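Local atomic coordinates of large terminase protein (Enterobacteria phage P22, PDB entry 4DKW), a protein that drives viral DNA into empty capsids as an ATP-powered motor and, through the nuclease domain described here, cuts the genome to start and end packaging. Residues A[4-9]-A[152-157]; A[20-25]-A[187-192]; A[26-31]-A[79-84]. All coordinates share one frame; numbering follows the deposited sequence.

How the contacts relate
Starting at the N terminus, residues 4-9 pack against the end of helix 148-156, so that contact 1 closes a loop of 142 residues. Within it the chain runs through 20-25 and straight into strand 27-33, which pairs in parallel with strand 82-84 to make contact 3, nested inside the loops of both other contacts. Contact 2 closes last, when residues 187-192 come back to 20-25; it therefore crosses contact 1. Contacts 2 and 3 touch and share one sheet, strand 187-188 flanking strand 27-33, whereas contact 1 lies on the opposite side of the chain's centre, its nearest atoms about 17 Å from contact 2.

Contact 1 of 3, residues A[4-9]-A[152-157]; sequences SGRIFQ and EEFRLY
Three aromatic rings carry the apolar part of this contact, in which the N-terminal segment 4-9 lies against the C-terminal part of helix 148-156 and the residue that follows. Phe8 and Phe154 have ring planes only 4° apart, but the rings are slid so far that they barely overlap; the touching is done by Phe8 CB, 3.4 Å from Phe154 CE1. With CG anti to its carbonyl carbon, Phe8 runs beside Tyr157, pointing the same way, and its CE2 reaches the edge of the tyrosine ring at CD2 (3.6 Å). Ile7 takes a face of that ring instead: its CD1 methyl makes a CH-pi contact 3.8 Å from the Tyr157 centroid. A slim, branched isoleucine suits this place, where one methyl must lie on a flat ring.

The polar part is largely backbone. Ile7 N gives a nearly straight hydrogen bond (173°) to Tyr157 O at 2.9 Å, the donor lying above the carbonyl plane. One water takes the N-H of Phe8 and donates to Phe154 O and, at 2.5 Å, to Tyr157 O, so three backbone groups are satisfied around a single oxygen.

Arg6 bends at chi3 and lays its guanidinium over the backbone of Phe154 and Arg155. Its NH2 comes 3.4 Å from Phe154 CE2, the two planes 77° apart, and weakly bonds Phe8 O.

Helix 125-137 covers the cluster through Ile129 and Met136. Tyr157 is about 10 Å from the catalytic Asp33 and Asp171, side chain to side chain. Chemically, buried rings pack together while one direct bond and one water join the two main chains and satisfy their polar groups.

Contact 2 of 3, residues A[20-25]-A[187-192]; sequences FECPDH and RMMRDI
Met189 leaves the start of the short helix 189-193 pointing toward the loop 20-25, and its course carries much of this surface contact. CB faces two carbonyl oxygens, 3.4 Å from both Pro23 O and Asp24 O. CG, anti to the backbone N (chi1 180°), moves on to Cys22, whose SG lies 3.9 Å away. The chain then bends at chi2 (66°), which keeps SD near that sulfur and brings the terminal CE to 4.2 Å from Cys22 CB. A long, flexible thioether suits this place, since it can bend along a small, polarisable cysteine that itself packs on Val28.

Its neighbours grip the loop at Asp24. Arg190 N donates a hydrogen bond to Asp24 O, 2.9 Å long, in the carbonyl plane and on a lone pair. Met188 brings CG to the same oxygen and turns its CE toward His25 O, at 3.7 Å. Arg190 touches Asp24 through its aliphatic root, CB lying 3.7 Å from Asp24 CG, while its guanidinium turns away and forms a weak salt bridge with Asp191.

The Asp24 carboxylate instead meets Lys194 in a salt bridge through OD1, which probably helps to stabilise its charge. The chemistry thus divides the work: one main-chain bond ties Asp24 to the start of helix 189-193, beside the bond of Met189 to Phe26, carbons of Met188 and Met189 pack round the Asp24 carbonyl, and the carboxylate and guanidinium pair separately.

Contact 3 of 3, residues A[26-31]-A[79-84]; sequences FYVIDA and NKIPVA
Two backbone hydrogen bonds tie Asp30 to the neighbouring strand in the usual parallel manner, one residue reaching to both sides of its opposite number, Val83. Asp30 N donates to Pro82 O at 2.9 Å, nearly along the C=O axis, and Asp30 O accepts from Ala84 N at the same length, the donor lying above the carbonyl plane. Pro82 lacks an N-H, but only its carbonyl is used here, so proline fits this position in the pairing.

Around these bonds lie small or branched side chains. Ala31 CB lies 4.1 Å from Ala84 CB. Ala31 CA also makes a CA-H...O contact of 3.2 Å with Ala84 O. Small methyls suit this buried face, where Ala84 meets Met182. Val83, on the same face as Asp30, rests CG2 against Asp30 CB at 3.8 Å. Ile81 crosses the carboxylate at about a right angle, its CG2, anti to the backbone N, lying 3.2 Å from Asp30 OD1, and the same methyl meets Val28 CG1 at 3.7 Å.

Beyond this shell, the buried carboxylate is held by His42 at OD2 and Gln44 at OD1, both from strand 40-48, so its rotation is fixed; a protonated histidine would favour its charged form. Trp77 and Ala78 of helix 67-78 also touch the Asp30 side chain. Strand 27-33, which leads to the metal-binding Asp33, thus lies in the RNase H-like sheet between strands 82-84 and 40-48, with strand 187-188 pairing antiparallel to its beginning and helix 189-193 reaching Val28 and Ile81 through Ile192.

Contact 1 of 3, residues A[4-9]-A[152-157]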
# COMPACT_ATOMS: atom_id res chain seq x y z
N SER A 4 -24.02 -2.78 -1.67
CA SER A 4 -24.67 -1.65 -2.32
C SER A 4 -23.85 -1.14 -3.52
O SER A 4 -24.20 -0.14 -4.14
CB SER A 4 -24.92 -0.52 -1.31
OG SER A 4 -23.71 -0.05 -0.75
N GLY A 5 -22.75 -1.83 -3.83
CA GLY A 5 -21.98 -1.53 -5.02
C GLY A 5 -20.48 -1.42 -4.81
O GLY A 5 -20.00 -1.24 -3.68
N ARG A 6 -19.75 -1.52 -5.92
CA ARG A 6 -18.29 -1.43 -5.87
C ARG A 6 -17.82 -0.04 -5.49
O ARG A 6 -18.45 0.96 -5.85
CB ARG A 6 -17.68 -1.87 -7.19
CG ARG A 6 -17.61 -3.37 -7.34
CD ARG A 6 -16.95 -3.74 -8.65
NE ARG A 6 -15.76 -2.92 -8.87
CZ ARG A 6 -14.97 -3.03 -9.93
NH1 ARG A 6 -15.22 -3.92 -10.88
NH2 ARG A 6 -13.91 -2.24 -10.04
N ILE A 7 -16.71 0.01 -4.77
CA ILE A 7 -16.13 1.25 -4.28
C ILE A 7 -15.44 2.00 -5.41
O ILE A 7 -15.62 3.21 -5.56
CB ILE A 7 -15.18 0.97 -3.09
CG1 ILE A 7 -16.00 0.73 -1.82
CG2 ILE A 7 -14.23 2.13 -2.89
CD1 ILE A 7 -15.22 0.20 -0.64
N PHE A 8 -14.67 1.28 -6.23
CA PHE A 8 -14.01 1.87 -7.39
C PHE A 8 -14.73 1.44 -8.68
O PHE A 8 -14.42 0.41 -9.27
CB PHE A 8 -12.53 1.47 -7.45
CG PHE A 8 -11.72 1.90 -6.23
CD1 PHE A 8 -11.50 3.25 -5.96
CD2 PHE A 8 -11.17 0.95 -5.38
CE1 PHE A 8 -10.77 3.64 -4.86
CE2 PHE A 8 -10.43 1.34 -4.27
CZ PHE A 8 -10.24 2.69 -4.01
N GLN A 9 -15.71 2.23 -9.11
CA GLN A 9 -16.42 1.93 -10.35
C GLN A 9 -15.70 2.53 -11.55
O GLN A 9 -16.20 3.44 -12.21
CB GLN A 9 -17.87 2.38 -10.28
CG GLN A 9 -18.73 1.42 -9.48
CD GLN A 9 -20.19 1.81 -9.45
OE1 GLN A 9 -20.54 2.94 -9.80
NE2 GLN A 9 -21.05 0.89 -9.03
N GLU A 152 -7.20 -8.04 -8.28
CA GLU A 152 -8.07 -9.02 -7.64
C GLU A 152 -8.89 -8.40 -6.52
O GLU A 152 -10.07 -8.70 -6.37
CB GLU A 152 -7.25 -10.19 -7.10
CG GLU A 152 -6.55 -11.00 -8.18
CD GLU A 152 -5.71 -12.14 -7.62
OE1 GLU A 152 -5.41 -12.13 -6.40
OE2 GLU A 152 -5.34 -13.04 -8.41
N GLU A 153 -8.25 -7.54 -5.72
CA GLU A 153 -8.92 -6.85 -4.62
C GLU A 153 -9.79 -5.68 -5.11
O GLU A 153 -10.91 -5.48 -4.64
CB GLU A 153 -7.90 -6.34 -3.61
CG GLU A 153 -7.01 -7.42 -2.99
CD GLU A 153 -6.21 -6.90 -1.80
OE1 GLU A 153 -6.29 -5.68 -1.53
OE2 GLU A 153 -5.50 -7.69 -1.13
N PHE A 154 -9.24 -4.92 -6.04
CA PHE A 154 -9.90 -3.79 -6.69
C PHE A 154 -11.27 -4.20 -7.22
O PHE A 154 -12.26 -3.46 -7.06
CB PHE A 154 -8.98 -3.29 -7.82
CG PHE A 154 -9.53 -2.14 -8.62
CD1 PHE A 154 -9.32 -0.83 -8.22
CD2 PHE A 154 -10.20 -2.37 -9.82
CE1 PHE A 154 -9.79 0.22 -8.97
CE2 PHE A 154 -10.68 -1.31 -10.58
CZ PHE A 154 -10.47 -0.02 -10.15
N ARG A 155 -11.33 -5.39 -7.82
CA ARG A 155 -12.56 -5.93 -8.40
C ARG A 155 -13.65 -6.27 -7.38
O ARG A 155 -14.85 -6.20 -7.69
CB ARG A 155 -12.25 -7.19 -9.20
CG ARG A 155 -11.56 -6.91 -10.50
CD ARG A 155 -11.47 -8.16 -11.36
NE ARG A 155 -10.36 -9.02 -10.98
CZ ARG A 155 -9.16 -8.99 -11.55
NH1 ARG A 155 -8.90 -8.14 -12.53
NH2 ARG A 155 -8.22 -9.84 -11.15
N LEU A 156 -13.23 -6.64 -6.17
CA LEU A 156 -14.13 -7.10 -5.12
C LEU A 156 -14.46 -6.06 -4.04
O LEU A 156 -15.35 -6.28 -3.23
CB LEU A 156 -13.50 -8.32 -4.44
CG LEU A 156 -13.26 -9.52 -5.33
CD1 LEU A 156 -12.57 -10.62 -4.54
CD2 LEU A 156 -14.57 -10.02 -5.88
N TYR A 157 -13.73 -4.95 -4.02
CA TYR A 157 -13.88 -3.94 -2.98
C TYR A 157 -15.24 -3.24 -3.08
O TYR A 157 -15.55 -2.59 -4.09
CB TYR A 157 -12.76 -2.91 -3.12
CG TYR A 157 -12.34 -2.23 -1.84
CD1 TYR A 157 -12.28 -2.92 -0.64
CD2 TYR A 157 -11.95 -0.89 -1.84
CE1 TYR A 157 -11.86 -2.29 0.54
CE2 TYR A 157 -11.53 -0.26 -0.69
CZ TYR A 157 -11.49 -0.96 0.50
OH TYR A 157 -11.05 -0.31 1.64
O HOH W 1 -14.05 -1.44 -5.67

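Contact 2 of 3, residues A[20-25]-A[187-192]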
# COMPACT_ATOMS: atom_id res chain seq x y z
N PHE A 20 7.93 -0.08 -16.24
CA PHE A 20 9.07 0.65 -16.76
C PHE A 20 10.05 0.76 -15.61
O PHE A 20 9.71 0.44 -14.46
CB PHE A 20 8.64 2.05 -17.25
CG PHE A 20 7.91 2.88 -16.21
CD1 PHE A 20 8.59 3.75 -15.37
CD2 PHE A 20 6.52 2.80 -16.10
CE1 PHE A 20 7.93 4.51 -14.43
CE2 PHE A 20 5.84 3.56 -15.15
CZ PHE A 20 6.55 4.41 -14.31
N GLU A 21 11.27 1.19 -15.91
CA GLU A 21 12.25 1.41 -14.85
C GLU A 21 12.07 2.78 -14.20
O GLU A 21 11.80 3.78 -14.87
CB GLU A 21 13.67 1.28 -15.40
CG GLU A 21 14.11 -0.14 -15.64
CD GLU A 21 15.57 -0.21 -16.03
OE1 GLU A 21 16.29 0.79 -15.80
OE2 GLU A 21 16.00 -1.26 -16.56
N CYS A 22 12.23 2.82 -12.88
CA CYS A 22 12.04 4.06 -12.13
C CYS A 22 13.06 5.13 -12.50
O CYS A 22 14.27 4.95 -12.32
CB CYS A 22 12.12 3.78 -10.63
SG CYS A 22 11.62 5.19 -9.65
N PRO A 23 12.58 6.28 -13.03
CA PRO A 23 13.48 7.41 -13.28
C PRO A 23 14.11 7.91 -11.97
O PRO A 23 13.50 7.79 -10.90
CB PRO A 23 12.55 8.47 -13.88
CG PRO A 23 11.39 7.69 -14.43
CD PRO A 23 11.20 6.55 -13.48
N ASP A 24 15.31 8.46 -12.08
CA ASP A 24 16.06 8.98 -10.94
C ASP A 24 15.30 9.97 -10.07
O ASP A 24 15.51 10.03 -8.86
CB ASP A 24 17.33 9.66 -11.44
CG ASP A 24 18.52 8.73 -11.49
OD1 ASP A 24 18.34 7.52 -11.21
OD2 ASP A 24 19.64 9.20 -11.81
N HIS A 25 14.43 10.75 -10.68
CA HIS A 25 13.76 11.85 -10.00
C HIS A 25 12.40 11.45 -9.42
O HIS A 25 11.73 12.29 -8.82
CB HIS A 25 13.57 13.03 -10.96
CG HIS A 25 12.93 12.63 -12.26
ND1 HIS A 25 12.14 13.46 -13.02
CD2 HIS A 25 12.95 11.49 -12.92
CE1 HIS A 25 11.72 12.83 -14.08
NE2 HIS A 25 12.18 11.62 -14.06
N ARG A 187 11.34 8.57 -0.66
CA ARG A 187 12.68 9.06 -0.94
C ARG A 187 12.96 9.08 -2.45
O ARG A 187 12.52 8.20 -3.19
CB ARG A 187 13.72 8.21 -0.20
CG ARG A 187 13.83 6.78 -0.71
CD ARG A 187 14.80 5.94 0.12
NE ARG A 187 16.10 6.59 0.30
CZ ARG A 187 17.19 5.96 0.75
NH1 ARG A 187 17.14 4.67 1.05
NH2 ARG A 187 18.32 6.63 0.89
N MET A 188 13.69 10.10 -2.91
CA MET A 188 14.01 10.21 -4.33
C MET A 188 14.88 9.04 -4.79
O MET A 188 15.85 8.70 -4.12
CB MET A 188 14.71 11.53 -4.63
CG MET A 188 14.87 11.78 -6.11
SD MET A 188 15.64 13.35 -6.44
CE MET A 188 14.25 14.31 -7.02
N MET A 189 14.51 8.44 -5.91
CA MET A 189 15.20 7.26 -6.44
C MET A 189 16.72 7.41 -6.50
O MET A 189 17.45 6.52 -6.10
CB MET A 189 14.64 6.89 -7.81
CG MET A 189 15.30 5.68 -8.46
SD MET A 189 15.02 4.13 -7.61
CE MET A 189 15.79 2.99 -8.75
N ARG A 190 17.21 8.55 -6.99
CA ARG A 190 18.65 8.74 -7.09
C ARG A 190 19.38 8.91 -5.76
O ARG A 190 20.60 8.70 -5.67
CB ARG A 190 19.01 9.88 -8.04
CG ARG A 190 18.37 11.21 -7.70
CD ARG A 190 19.22 12.36 -8.21
NE ARG A 190 19.91 13.01 -7.10
CZ ARG A 190 20.86 13.93 -7.22
NH1 ARG A 190 21.27 14.33 -8.42
NH2 ARG A 190 21.42 14.45 -6.13
N ASP A 191 18.66 9.30 -4.72
CA ASP A 191 19.26 9.44 -3.39
C ASP A 191 19.24 8.11 -2.63
O ASP A 191 19.96 7.95 -1.65
CB ASP A 191 18.50 10.49 -2.57
CG ASP A 191 18.68 11.89 -3.12
OD1 ASP A 191 19.66 12.12 -3.88
OD2 ASP A 191 17.84 12.76 -2.78
N ILE A 192 18.41 7.16 -3.08
CA ILE A 192 18.33 5.85 -2.43
C ILE A 192 19.70 5.23 -2.41
O ILE A 192 20.39 5.27 -1.41
CB ILE A 192 17.37 4.88 -3.17
CG1 ILE A 192 15.97 5.46 -3.25
CG2 ILE A 192 17.34 3.55 -2.44
CD1 ILE A 192 15.00 4.59 -4.02

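Contact 3 of 3, residues A[26-31]-A[79-84]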
# COMPACT_ATOMS: atom_id res chain seq x y z
N PHE A 26 11.99 10.20 -9.60
CA PHE A 26 10.74 9.74 -8.99
C PHE A 26 11.03 9.45 -7.54
O PHE A 26 12.15 9.14 -7.19
CB PHE A 26 10.19 8.46 -9.63
CG PHE A 26 9.45 8.68 -10.93
CD1 PHE A 26 9.61 9.85 -11.66
CD2 PHE A 26 8.58 7.71 -11.41
CE1 PHE A 26 8.94 10.04 -12.84
CE2 PHE A 26 7.91 7.90 -12.59
CZ PHE A 26 8.08 9.06 -13.31
N TYR A 27 10.00 9.56 -6.70
CA TYR A 27 10.12 9.19 -5.30
C TYR A 27 9.56 7.79 -5.05
O TYR A 27 8.67 7.33 -5.76
CB TYR A 27 9.42 10.22 -4.42
CG TYR A 27 10.17 11.52 -4.37
CD1 TYR A 27 10.81 11.92 -3.20
CD2 TYR A 27 10.26 12.34 -5.49
CE1 TYR A 27 11.50 13.10 -3.15
CE2 TYR A 27 10.96 13.53 -5.44
CZ TYR A 27 11.57 13.91 -4.27
OH TYR A 27 12.27 15.10 -4.21
N VAL A 28 10.11 7.11 -4.04
CA VAL A 28 9.80 5.71 -3.79
C VAL A 28 9.45 5.49 -2.32
O VAL A 28 10.15 5.97 -1.43
CB VAL A 28 11.00 4.79 -4.15
CG1 VAL A 28 10.64 3.32 -3.93
CG2 VAL A 28 11.45 5.01 -5.60
N ILE A 29 8.37 4.76 -2.07
CA ILE A 29 7.98 4.39 -0.71
C ILE A 29 7.34 3.01 -0.72
O ILE A 29 6.67 2.62 -1.67
CB ILE A 29 7.05 5.45 -0.04
CG1 ILE A 29 6.91 5.18 1.46
CG2 ILE A 29 5.67 5.51 -0.72
CD1 ILE A 29 6.09 6.18 2.18
N ASP A 30 7.60 2.25 0.34
CA ASP A 30 7.01 0.93 0.52
C ASP A 30 5.95 1.00 1.59
O ASP A 30 5.90 1.96 2.38
CB ASP A 30 8.08 -0.09 0.94
CG ASP A 30 8.78 -0.73 -0.24
OD1 ASP A 30 8.89 -0.08 -1.30
OD2 ASP A 30 9.22 -1.89 -0.10
N ALA A 31 5.09 -0.01 1.63
CA ALA A 31 4.12 -0.10 2.70
C ALA A 31 3.81 -1.55 3.04
O ALA A 31 3.96 -2.44 2.20
CB ALA A 31 2.87 0.67 2.35
N ASN A 79 14.65 -3.21 -0.40
CA ASN A 79 15.86 -2.83 0.31
C ASN A 79 16.07 -1.31 0.39
O ASN A 79 16.07 -0.63 -0.63
CB ASN A 79 17.08 -3.50 -0.33
CG ASN A 79 18.32 -3.41 0.54
OD1 ASN A 79 18.24 -3.41 1.76
ND2 ASN A 79 19.47 -3.32 -0.11
N LYS A 80 16.23 -0.81 1.62
CA LYS A 80 16.50 0.60 1.92
C LYS A 80 15.32 1.56 1.70
O LYS A 80 15.46 2.76 1.92
CB LYS A 80 17.75 1.10 1.19
CG LYS A 80 19.06 0.70 1.84
CD LYS A 80 19.93 -0.08 0.88
CE LYS A 80 20.18 0.68 -0.42
NZ LYS A 80 21.07 -0.06 -1.36
N ILE A 81 14.18 1.04 1.28
CA ILE A 81 13.00 1.88 1.03
C ILE A 81 12.18 2.04 2.31
O ILE A 81 11.85 1.04 2.95
CB ILE A 81 12.10 1.26 -0.05
CG1 ILE A 81 12.93 0.90 -1.30
CG2 ILE A 81 10.95 2.18 -0.38
CD1 ILE A 81 13.76 2.04 -1.85
N PRO A 82 11.85 3.29 2.69
CA PRO A 82 11.05 3.51 3.91
C PRO A 82 9.71 2.78 3.81
O PRO A 82 9.12 2.74 2.73
CB PRO A 82 10.81 5.02 3.92
CG PRO A 82 11.83 5.59 2.99
CD PRO A 82 12.10 4.55 1.97
N VAL A 83 9.25 2.20 4.91
CA VAL A 83 8.02 1.41 4.90
C VAL A 83 6.94 2.00 5.80
O VAL A 83 7.16 2.21 7.00
CB VAL A 83 8.28 -0.04 5.35
CG1 VAL A 83 6.99 -0.85 5.36
CG2 VAL A 83 9.32 -0.69 4.45
N ALA A 84 5.77 2.28 5.21
CA ALA A 84 4.61 2.73 5.98
C ALA A 84 3.87 1.50 6.51
O ALA A 84 3.89 0.45 5.88
CB ALA A 84 3.68 3.60 5.11